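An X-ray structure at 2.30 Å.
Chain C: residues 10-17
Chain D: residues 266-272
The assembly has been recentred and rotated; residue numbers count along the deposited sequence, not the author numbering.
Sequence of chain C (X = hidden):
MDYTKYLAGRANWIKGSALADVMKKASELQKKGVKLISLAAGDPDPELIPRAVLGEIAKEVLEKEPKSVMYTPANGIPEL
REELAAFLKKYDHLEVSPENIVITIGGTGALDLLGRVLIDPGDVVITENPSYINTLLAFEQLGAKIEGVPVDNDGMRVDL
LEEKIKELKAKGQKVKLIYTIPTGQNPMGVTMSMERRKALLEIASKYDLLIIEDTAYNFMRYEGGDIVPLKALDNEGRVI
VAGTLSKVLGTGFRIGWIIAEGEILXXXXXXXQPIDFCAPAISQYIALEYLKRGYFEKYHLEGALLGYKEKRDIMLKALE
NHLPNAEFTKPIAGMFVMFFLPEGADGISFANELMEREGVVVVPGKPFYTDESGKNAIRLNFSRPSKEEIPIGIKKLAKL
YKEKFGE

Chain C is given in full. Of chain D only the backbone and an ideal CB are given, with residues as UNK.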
ATOM      1  N   ARG C  10      -5.027  -0.413  -6.619  1.00 32.01           N
ATOM      2  CA  ARG C  10      -5.077   1.023  -6.385  1.00 32.58           C
ATOM      3  C   ARG C  10      -5.701   1.766  -7.563  1.00 30.46           C
ATOM      4  O   ARG C  10      -6.001   2.953  -7.477  1.00 27.60           O
ATOM      5  CB  ARG C  10      -3.682   1.592  -6.054  1.00 32.09           C
ATOM      6  CG  ARG C  10      -2.551   1.157  -6.966  1.00 37.75           C
ATOM      7  CD  ARG C  10      -1.293   1.992  -6.696  1.00 38.53           C
ATOM      8  NE  ARG C  10      -1.058   2.115  -5.263  1.00 43.26           N
ATOM      9  CZ  ARG C  10      -0.852   3.257  -4.607  1.00 43.84           C
ATOM     10  NH1 ARG C  10      -0.835   4.427  -5.248  1.00 43.15           N
ATOM     11  NH2 ARG C  10      -0.696   3.224  -3.287  1.00 41.22           N
ATOM     12  N   ALA C  11      -5.915   1.065  -8.666  1.00 29.59           N
ATOM     13  CA  ALA C  11      -6.538   1.718  -9.800  1.00 29.77           C
ATOM     14  C   ALA C  11      -8.022   1.973  -9.465  1.00 28.60           C
ATOM     15  O   ALA C  11      -8.636   2.840 -10.065  1.00 27.48           O
ATOM     16  CB  ALA C  11      -6.395   0.860 -11.061  1.00 30.84           C
ATOM     17  N   ASN C  12      -8.586   1.230  -8.504  1.00 28.00           N
ATOM     18  CA  ASN C  12      -9.991   1.428  -8.107  1.00 29.94           C
ATOM     19  C   ASN C  12     -10.155   2.732  -7.324  1.00 30.95           C
ATOM     20  O   ASN C  12     -11.279   3.155  -7.054  1.00 31.47           O
ATOM     21  CB  ASN C  12     -10.519   0.305  -7.202  1.00 29.69           C
ATOM     22  CG  ASN C  12     -10.638  -1.032  -7.905  1.00 28.90           C
ATOM     23  OD1 ASN C  12     -10.708  -2.074  -7.245  1.00 27.52           O
ATOM     24  ND2 ASN C  12     -10.674  -1.018  -9.240  1.00 23.93           N
ATOM     25  N   TRP C  13      -9.047   3.352  -6.927  1.00 29.65           N
ATOM     26  CA  TRP C  13      -9.138   4.602  -6.191  1.00 29.99           C
ATOM     27  C   TRP C  13      -9.346   5.708  -7.211  1.00 30.77           C
ATOM     28  O   TRP C  13      -9.790   6.797  -6.877  1.00 32.64           O
ATOM     29  CB  TRP C  13      -7.868   4.874  -5.357  1.00 26.84           C
ATOM     30  CG  TRP C  13      -7.735   3.985  -4.135  1.00 29.17           C
ATOM     31  CD1 TRP C  13      -8.748   3.361  -3.457  1.00 24.53           C
ATOM     32  CD2 TRP C  13      -6.522   3.626  -3.453  1.00 24.89           C
ATOM     33  NE1 TRP C  13      -8.241   2.638  -2.406  1.00 26.04           N
ATOM     34  CE2 TRP C  13      -6.879   2.784  -2.379  1.00 25.69           C
ATOM     35  CE3 TRP C  13      -5.168   3.937  -3.646  1.00 29.50           C
ATOM     36  CZ2 TRP C  13      -5.927   2.241  -1.501  1.00 29.78           C
ATOM     37  CZ3 TRP C  13      -4.215   3.393  -2.768  1.00 25.03           C
ATOM     38  CH2 TRP C  13      -4.603   2.560  -1.715  1.00 25.92           C
ATOM     39  N   ILE C  14      -9.019   5.420  -8.464  1.00 33.07           N
ATOM     40  CA  ILE C  14      -9.190   6.396  -9.526  1.00 35.78           C
ATOM     41  C   ILE C  14     -10.663   6.428  -9.923  1.00 39.63           C
ATOM     42  O   ILE C  14     -11.249   5.378 -10.199  1.00 39.49           O
ATOM     43  CB  ILE C  14      -8.398   6.007 -10.757  1.00 36.58           C
ATOM     44  CG1 ILE C  14      -6.928   5.802 -10.397  1.00 36.61           C
ATOM     45  CG2 ILE C  14      -8.555   7.078 -11.818  1.00 36.66           C
ATOM     46  CD1 ILE C  14      -6.117   5.228 -11.534  1.00 34.65           C
ATOM     47  N   LYS C  15     -11.264   7.619  -9.952  1.00 41.19           N
ATOM     48  CA  LYS C  15     -12.674   7.734 -10.333  1.00 43.52           C
ATOM     49  C   LYS C  15     -12.932   8.896 -11.279  1.00 44.66           C
ATOM     50  O   LYS C  15     -12.072   9.752 -11.488  1.00 44.10           O
ATOM     51  CB  LYS C  15     -13.563   7.861  -9.094  1.00 43.38           C
ATOM     52  CG  LYS C  15     -13.286   9.082  -8.233  1.00 43.05           C
ATOM     53  CD  LYS C  15     -14.134   9.056  -6.949  1.00 42.11           C
ATOM     54  CE  LYS C  15     -13.630  10.088  -5.949  1.00 39.93           C
ATOM     55  NZ  LYS C  15     -12.196   9.840  -5.617  1.00 31.53           N
ATOM     56  N   GLY C  16     -14.125   8.915 -11.864  1.00 48.23           N
ATOM     57  CA  GLY C  16     -14.470   9.972 -12.799  1.00 50.97           C
ATOM     58  C   GLY C  16     -14.653  11.331 -12.155  1.00 52.88           C
ATOM     59  O   GLY C  16     -14.846  11.440 -10.942  1.00 52.68           O
ATOM     60  N   SER C  17     -14.602  12.367 -12.986  1.00 56.63           N
ATOM     61  CA  SER C  17     -14.753  13.750 -12.545  1.00 60.91           C
ATOM     62  C   SER C  17     -16.052  14.349 -13.081  1.00 64.29           C
ATOM     63  O   SER C  17     -16.291  14.348 -14.293  1.00 65.45           O
ATOM     64  CB  SER C  17     -13.556  14.570 -13.036  1.00 60.11           C
ATOM     65  OG  SER C  17     -13.794  15.958 -12.905  1.00 61.82           O
TER
ATOM     66  N   UNK D 266      -9.242   3.471 -20.182  1.00 37.82           N
ATOM     67  CA  UNK D 266     -10.220   4.241 -19.416  1.00 38.37           C
ATOM     68  C   UNK D 266      -9.657   4.776 -18.103  1.00 38.40           C
ATOM     69  O   UNK D 266      -9.785   5.953 -17.787  1.00 39.23           O
ATOM     70  CB  UNK D 266     -11.449   3.376 -19.129  1.00 38.37           C
ATOM     71  N   UNK D 267      -9.039   3.890 -17.337  1.00 37.96           N
ATOM     72  CA  UNK D 267      -8.443   4.253 -16.064  1.00 36.42           C
ATOM     73  C   UNK D 267      -7.260   5.184 -16.259  1.00 35.34           C
ATOM     74  O   UNK D 267      -7.090   6.122 -15.490  1.00 35.16           O
ATOM     75  CB  UNK D 267      -8.008   3.000 -15.302  1.00 36.42           C
ATOM     76  N   UNK D 268      -6.453   4.933 -17.290  1.00 36.80           N
ATOM     77  CA  UNK D 268      -5.292   5.780 -17.585  1.00 37.28           C
ATOM     78  C   UNK D 268      -5.732   7.214 -17.878  1.00 38.71           C
ATOM     79  O   UNK D 268      -5.100   8.172 -17.441  1.00 36.78           O
ATOM     80  CB  UNK D 268      -4.504   5.217 -18.770  1.00 37.28           C
ATOM     81  N   UNK D 269      -6.817   7.351 -18.632  1.00 38.88           N
ATOM     82  CA  UNK D 269      -7.334   8.661 -18.993  1.00 39.04           C
ATOM     83  C   UNK D 269      -7.941   9.323 -17.770  1.00 38.70           C
ATOM     84  O   UNK D 269      -7.714  10.498 -17.488  1.00 39.50           O
ATOM     85  CB  UNK D 269      -8.366   8.552 -20.117  1.00 39.04           C
ATOM     86  N   UNK D 270      -8.733   8.543 -17.060  1.00 38.05           N
ATOM     87  CA  UNK D 270      -9.445   9.003 -15.884  1.00 39.48           C
ATOM     88  C   UNK D 270      -8.548   9.611 -14.790  1.00 37.99           C
ATOM     89  O   UNK D 270      -8.968  10.529 -14.085  1.00 36.18           O
ATOM     90  CB  UNK D 270     -10.235   7.832 -15.297  1.00 39.48           C
ATOM     91  N   UNK D 271      -7.313   9.122 -14.673  1.00 36.71           N
ATOM     92  CA  UNK D 271      -6.368   9.599 -13.646  1.00 35.06           C
ATOM     93  C   UNK D 271      -5.433  10.700 -14.130  1.00 35.24           C
ATOM     94  O   UNK D 271      -4.762  11.354 -13.330  1.00 36.72           O
ATOM     95  CB  UNK D 271      -5.527   8.426 -13.138  1.00 35.06           C
ATOM     96  N   UNK D 272      -5.385  10.909 -15.437  1.00 35.51           N
ATOM     97  CA  UNK D 272      -4.463  11.880 -16.014  1.00 36.13           C
ATOM     98  C   UNK D 272      -4.642  13.376 -15.718  1.00 37.26           C
ATOM     99  O   UNK D 272      -3.653  14.082 -15.483  1.00 37.47           O
ATOM    100  CB  UNK D 272      -4.518  11.707 -17.533  1.00 36.13           C
TER

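Chain C offers chain D the end of a 3-10 segment, residues 10 to 13, that opens into an extended loop. Where the segment ends, Ile C14 points its side chain at the partner, and the carbonyls of Ala C11 and Ile C14 are the acceptors to look for. Chain D answers with helical backbone, so its side chains leave in a spiral and few can reach.

Position 266 has nothing of chain C within 5.5 Å of its ideal CB, and its phi/psi of -52/-50 asks only for a residue content in a helix. Many would serve; the deposited one is Lys D266, fully extended, its amine hydrogen-bonded elsewhere in the structure.

Position 267 is more demanding. Its CA-to-CB bond points sideways, with the ideal CB 4.8 Å from Ile C14 CD1 and 5.0 Å from Ala C11 CB, so a short side chain would not reach the oxygens further out. Of these two carbonyl oxygens, Ala C11 O already accepts the turn's own bond from Ile C14 N at 3.1 Å, while Ile C14 O receives no backbone bond within the stretch. A long, flexible donor fits best, lysine or perhaps arginine; a carboxylate would face oxygens. The residue is Lys D267. Its chain bends, with chi2 at -99° between wells and chi3 in p, and brings the amine home: Lys D267 NZ donates to Ile C14 O at 2.8 Å and, weakly, to Ala C11 O at 3.3 Å. Lys D267 CD passes 4.4 Å from Ala C11 CB, a loose contact along the way to the carbonyls.

Positions 268 and 269 can be taken together, for neither ideal CB has chain C within 5.5 Å. The first points away and the second sideways, and this contact sets no preference at either. They are Val D268 and Leu D269, and the leucine's end leads away.

Position 270 points toward chain C. Its ideal CB stands 3.9 Å from Ile C14 CG2 and 4.6 Å from Lys C15 O, with the backbone of Gly C16 just beyond. An apolar chain of medium length would suit, an unbranched one such as methionine most easily, perhaps leucine. Met D270, t at chi1 and chi2, sets CB 4.0 Å from Ile C14 CG2, CG 3.5 Å from Lys C15 O, and SD 3.7 Å from Gly C16 N. Its own carbonyl also takes part: one water lies within hydrogen-bonding distance of both chains, 2.7 Å from Met D270 O and 2.6 Å from Lys C15 O, linking the two backbones.

Position 271 points sideways, yet its ideal CB is 3.6 Å from Ile C14 CG2. The CB itself makes that contact, so the choice lies in what follows: an aliphatic or a medium-length polar chain could pass. Gln D271, p then t, runs past the isoleucine, its OE1 3.4 Å from Ile C14 CD1, a packing contact, while NE2 is hydrogen-bonded elsewhere in the structure.

Position 272 is out of reach and free of this contact; Lys D272 occupies it.

Chain D 266-272: KKVLMQK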
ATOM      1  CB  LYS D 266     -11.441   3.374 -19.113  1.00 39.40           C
ATOM      2  CG  LYS D 266     -12.495   4.065 -18.258  1.00 42.68           C
ATOM      3  CD  LYS D 266     -13.755   3.209 -18.151  1.00 43.75           C
ATOM      4  CE  LYS D 266     -14.920   4.017 -17.579  1.00 47.95           C
ATOM      5  NZ  LYS D 266     -16.257   3.416 -17.944  1.00 48.87           N
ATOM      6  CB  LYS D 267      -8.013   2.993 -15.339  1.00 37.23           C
ATOM      7  CG  LYS D 267      -9.174   2.057 -15.078  1.00 35.66           C
ATOM      8  CD  LYS D 267      -9.693   2.192 -13.661  1.00 38.21           C
ATOM      9  CE  LYS D 267     -10.416   3.499 -13.390  1.00 38.12           C
ATOM     10  NZ  LYS D 267     -11.184   3.383 -12.106  1.00 36.88           N
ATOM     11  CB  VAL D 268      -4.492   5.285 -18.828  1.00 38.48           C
ATOM     12  CG1 VAL D 268      -3.730   6.465 -19.459  1.00 38.75           C
ATOM     13  CG2 VAL D 268      -3.489   4.203 -18.422  1.00 37.44           C
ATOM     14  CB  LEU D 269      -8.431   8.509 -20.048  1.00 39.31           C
ATOM     15  CG  LEU D 269      -8.276   9.058 -21.459  1.00 41.81           C
ATOM     16  CD1 LEU D 269      -6.816   9.086 -21.897  1.00 44.53           C
ATOM     17  CD2 LEU D 269      -9.106   8.159 -22.382  1.00 41.07           C
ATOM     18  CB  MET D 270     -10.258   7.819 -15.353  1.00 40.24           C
ATOM     19  CG  MET D 270     -11.456   8.145 -14.514  1.00 44.52           C
ATOM     20  SD  MET D 270     -12.283   6.571 -14.137  1.00 52.48           S
ATOM     21  CE  MET D 270     -13.170   6.318 -15.628  1.00 49.56           C
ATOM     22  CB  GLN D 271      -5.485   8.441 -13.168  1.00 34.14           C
ATOM     23  CG  GLN D 271      -4.282   8.225 -14.095  1.00 33.59           C
ATOM     24  CD  GLN D 271      -3.344   7.106 -13.669  1.00 34.84           C
ATOM     25  OE1 GLN D 271      -3.270   6.734 -12.493  1.00 31.47           O
ATOM     26  NE2 GLN D 271      -2.594   6.581 -14.637  1.00 33.13           N
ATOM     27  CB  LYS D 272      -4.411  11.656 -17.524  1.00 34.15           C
ATOM     28  CG  LYS D 272      -3.233  12.287 -18.208  1.00 35.50           C
ATOM     29  CD  LYS D 272      -3.184  11.802 -19.651  1.00 36.65           C
ATOM     30  CE  LYS D 272      -1.914  12.273 -20.339  1.00 39.21           C
ATOM     31  NZ  LYS D 272      -1.758  13.758 -20.350  1.00 39.36           N
TER
HETATM   32  O   HOH W   1     -10.215  11.534 -11.934  1.00 47.69           O
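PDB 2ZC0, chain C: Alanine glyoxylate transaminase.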